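Side-chain contact in 6-phosphogluconolactonase (Trypanosoma cruzi, PDB 6VYE), which probably hydrolyses 6-phosphogluconolactone to 6-phosphogluconate, the second step of the pentose phosphate pathway: residues 82-87 against 93-98. Sequence-based numbering, arbitrary orientation.
With PO4 (phosphate ion), chain D.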
ATOM      1  N   GLY A  82       0.553  -4.733   0.928  1.00 16.44           N
ATOM      2  CA  GLY A  82       1.516  -3.964   0.125  1.00 18.00           C
ATOM      3  C   GLY A  82       2.918  -4.188   0.651  1.00 17.71           C
ATOM      4  O   GLY A  82       3.844  -4.071  -0.102  1.00 15.37           O
ATOM      5  N   ASP A  83       3.033  -4.418   1.954  1.00 19.38           N
ATOM      6  CA  ASP A  83       4.290  -4.828   2.611  1.00 21.52           C
ATOM      7  C   ASP A  83       3.972  -5.569   3.910  1.00 20.03           C
ATOM      8  O   ASP A  83       2.812  -5.511   4.435  1.00 17.03           O
ATOM      9  CB  ASP A  83       5.235  -3.639   2.845  1.00 22.48           C
ATOM     10  CG  ASP A  83       4.781  -2.657   3.896  1.00 27.00           C
ATOM     11  OD1 ASP A  83       3.544  -2.529   4.097  1.00 32.33           O
ATOM     12  OD2 ASP A  83       5.677  -2.006   4.498  1.00 31.10           O
ATOM     13  N   GLU A  84       5.006  -6.244   4.396  1.00 19.13           N
ATOM     14  CA  GLU A  84       4.973  -6.996   5.662  1.00 19.68           C
ATOM     15  C   GLU A  84       6.387  -7.016   6.235  1.00 19.98           C
ATOM     16  O   GLU A  84       7.325  -7.239   5.457  1.00 18.25           O
ATOM     17  CB  GLU A  84       4.477  -8.426   5.434  1.00 19.23           C
ATOM     18  CG  GLU A  84       4.283  -9.183   6.738  1.00 18.81           C
ATOM     19  CD  GLU A  84       3.357  -8.475   7.728  1.00 18.55           C
ATOM     20  OE1 GLU A  84       3.817  -7.478   8.392  1.00 18.97           O
ATOM     21  OE2 GLU A  84       2.186  -8.891   7.822  1.00 14.95           O
ATOM     22  N   ARG A  85       6.485  -6.847   7.548  1.00 21.48           N
ATOM     23  CA  ARG A  85       7.721  -7.032   8.346  1.00 22.71           C
ATOM     24  C   ARG A  85       7.933  -8.528   8.537  1.00 23.97           C
ATOM     25  O   ARG A  85       6.945  -9.223   8.828  1.00 29.28           O
ATOM     26  CB  ARG A  85       7.591  -6.310   9.683  1.00 21.40           C
ATOM     27  CG  ARG A  85       7.636  -4.800   9.534  1.00 22.53           C
ATOM     28  CD  ARG A  85       6.324  -4.221   9.033  1.00 22.28           C
ATOM     29  NE  ARG A  85       6.288  -2.783   9.251  1.00 22.57           N
ATOM     30  CZ  ARG A  85       6.072  -2.191  10.425  1.00 20.64           C
ATOM     31  NH1 ARG A  85       5.841  -2.900  11.523  1.00 22.78           N
ATOM     32  NH2 ARG A  85       6.097  -0.880  10.494  1.00 19.08           N
ATOM     33  N   LEU A  86       9.155  -9.007   8.329  1.00 26.61           N
ATOM     34  CA  LEU A  86       9.525 -10.422   8.582  1.00 28.40           C
ATOM     35  C   LEU A  86       9.769 -10.565  10.079  1.00 28.81           C
ATOM     36  O   LEU A  86      10.930 -10.602  10.531  1.00 29.02           O
ATOM     37  CB  LEU A  86      10.707 -10.807   7.695  1.00 29.15           C
ATOM     38  CG  LEU A  86      10.277 -10.994   6.242  1.00 33.81           C
ATOM     39  CD1 LEU A  86      11.434 -10.863   5.255  1.00 32.38           C
ATOM     40  CD2 LEU A  86       9.574 -12.333   6.090  1.00 36.51           C
ATOM     41  N   VAL A  87       8.656 -10.530  10.804  1.00 29.51           N
ATOM     42  CA  VAL A  87       8.516 -10.800  12.258  1.00 28.13           C
ATOM     43  C   VAL A  87       7.376 -11.808  12.388  1.00 29.95           C
ATOM     44  O   VAL A  87       6.650 -12.074  11.421  1.00 31.06           O
ATOM     45  CB  VAL A  87       8.258  -9.500  13.037  1.00 28.16           C
ATOM     46  CG1 VAL A  87       9.426  -8.528  12.926  1.00 29.05           C
ATOM     47  CG2 VAL A  87       6.973  -8.818  12.615  1.00 28.40           C
ATOM     48  N   GLU A  93       4.743  -5.794  15.555  1.00 30.39           N
ATOM     49  CA  GLU A  93       5.264  -5.166  14.306  1.00 30.98           C
ATOM     50  C   GLU A  93       4.697  -5.840  13.043  1.00 26.35           C
ATOM     51  O   GLU A  93       5.125  -5.432  11.940  1.00 23.97           O
ATOM     52  CB  GLU A  93       6.794  -5.193  14.304  1.00 35.54           C
ATOM     53  CG  GLU A  93       7.411  -4.023  15.063  1.00 41.30           C
ATOM     54  CD  GLU A  93       8.782  -4.290  15.681  1.00 45.74           C
ATOM     55  OE1 GLU A  93       9.516  -5.151  15.141  1.00 46.95           O
ATOM     56  OE2 GLU A  93       9.126  -3.621  16.708  1.00 53.02           O
ATOM     57  N   SER A  94       3.787  -6.819  13.172  1.00 23.28           N
ATOM     58  CA  SER A  94       3.141  -7.519  12.025  1.00 22.26           C
ATOM     59  C   SER A  94       1.988  -6.669  11.468  1.00 20.75           C
ATOM     60  O   SER A  94       1.068  -6.358  12.235  1.00 20.54           O
ATOM     61  CB  SER A  94       2.673  -8.889  12.418  1.00 23.98           C
ATOM     62  OG  SER A  94       1.842  -9.470  11.408  1.00 22.38           O
ATOM     63  N   ASN A  95       2.007  -6.320  10.177  1.00 17.49           N
ATOM     64  CA  ASN A  95       0.858  -5.650   9.500  1.00 17.86           C
ATOM     65  C   ASN A  95      -0.354  -6.599   9.497  1.00 17.23           C
ATOM     66  O   ASN A  95      -1.505  -6.151   9.718  1.00 17.36           O
ATOM     67  CB  ASN A  95       1.229  -5.211   8.080  1.00 18.26           C
ATOM     68  CG  ASN A  95       2.242  -4.075   8.057  1.00 18.05           C
ATOM     69  OD1 ASN A  95       2.346  -3.321   9.005  1.00 20.17           O
ATOM     70  ND2 ASN A  95       2.984  -3.926   6.977  1.00 18.25           N
ATOM     71  N   TYR A  96      -0.121  -7.888   9.297  1.00 18.66           N
ATOM     72  CA  TYR A  96      -1.202  -8.909   9.311  1.00 21.45           C
ATOM     73  C   TYR A  96      -1.868  -8.945  10.705  1.00 21.04           C
ATOM     74  O   TYR A  96      -3.126  -8.881  10.783  1.00 16.85           O
ATOM     75  CB  TYR A  96      -0.690 -10.269   8.860  1.00 22.66           C
ATOM     76  CG  TYR A  96      -1.740 -11.326   9.034  1.00 26.32           C
ATOM     77  CD1 TYR A  96      -2.969 -11.177   8.416  1.00 27.34           C
ATOM     78  CD2 TYR A  96      -1.556 -12.412   9.875  1.00 28.44           C
ATOM     79  CE1 TYR A  96      -3.979 -12.098   8.598  1.00 28.93           C
ATOM     80  CE2 TYR A  96      -2.560 -13.352  10.064  1.00 30.86           C
ATOM     81  CZ  TYR A  96      -3.770 -13.193   9.410  1.00 31.58           C
ATOM     82  OH  TYR A  96      -4.793 -14.075   9.559  1.00 37.65           O
ATOM     83  N   ASN A  97      -1.071  -8.951  11.779  1.00 20.24           N
ATOM     84  CA  ASN A  97      -1.597  -8.975  13.176  1.00 21.24           C
ATOM     85  C   ASN A  97      -2.555  -7.792  13.405  1.00 21.60           C
ATOM     86  O   ASN A  97      -3.693  -8.006  13.963  1.00 22.90           O
ATOM     87  CB  ASN A  97      -0.464  -8.964  14.202  1.00 22.89           C
ATOM     88  CG  ASN A  97      -0.975  -8.990  15.628  1.00 24.04           C
ATOM     89  OD1 ASN A  97      -1.661  -9.928  16.008  1.00 28.43           O
ATOM     90  ND2 ASN A  97      -0.670  -7.964  16.399  1.00 21.54           N
ATOM     91  N   MET A  98      -2.154  -6.592  12.978  1.00 19.16           N
ATOM     92  CA  MET A  98      -2.954  -5.351  13.166  1.00 20.73           C
ATOM     93  C   MET A  98      -4.253  -5.434  12.336  1.00 19.37           C
ATOM     94  O   MET A  98      -5.341  -5.155  12.881  1.00 19.83           O
ATOM     95  CB  MET A  98      -2.120  -4.118  12.784  1.00 22.16           C
ATOM     96  CG  MET A  98      -2.888  -2.804  12.842  1.00 24.35           C
ATOM     97  SD  MET A  98      -3.868  -2.374  11.317  1.00 27.14           S
ATOM     98  CE  MET A  98      -2.621  -1.589  10.296  1.00 28.50           C
TER
HETATM   99  P   PO4 D 302       7.522   1.853   8.033  1.00 33.15           P
HETATM  100  O1  PO4 D 302       7.484   1.324   6.569  1.00 36.11           O
HETATM  101  O2  PO4 D 302       6.149   2.281   8.443  1.00 35.10           O
HETATM  102  O3  PO4 D 302       8.411   3.068   8.155  1.00 36.63           O
HETATM  103  O4  PO4 D 302       8.070   0.748   8.927  1.00 35.92           O
HETATM  104  O   HOH W   1       2.297 -11.443   9.364  1.00 21.24           O
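The carboxylate of Glu84 grips the N-terminal end of helix 95-104 with both oxygens, each taking a different backbone N-H through its syn lone pair: OE1 accepts from Asn95 N at 2.8 Å and OE2 from Tyr96 N at 2.9 Å. These amides have no carbonyl of a preceding turn to bind, and a negative charge there should also suit the helix dipole. With CG anti to the backbone N (chi1 -174°) and a bend at chi2, the chain folds back so that OE1 also receives Arg85 N on its anti lone pair. A water donates to OE2 and bridges it to Ser94 OG. Ser94, the N-cap, has a side chain short enough to accept from Asn97 N (OG to N 3.0 Å), so the serine caps the helix while the glutamate takes the N-H groups of Asn95 and Tyr96.

Asn95 then reaches back to the strand. Its ND2 binds Asp83 O at 3.0 Å, nearly straight at the hydrogen (168°), though it stands well above the carbonyl plane; Asp83 itself turns OD2 to Ser176. The amide's other end, OD1, lies over one face of the Arg85 guanidinium, offset toward its rim. Arginine suits this place because its flat group can serve two partners: NH1 donates to Glu93 O at 2.7 Å close to the guanidinium plane, while NH2 bonds a phosphate oxygen, O4, at 3.0 Å. Beyond the arginine, Val87 rests its apolar CG2 against the Glu93-Ser94 peptide.

Strand 77-85 of the mixed sheet is thus tied to the helix that follows it, and Arg85 joins His173 and Arg206 around the phosphate ion, probably from the crystallisation liquor, consistent with the substrate-phosphate pocket of a 6-phosphogluconolactonase.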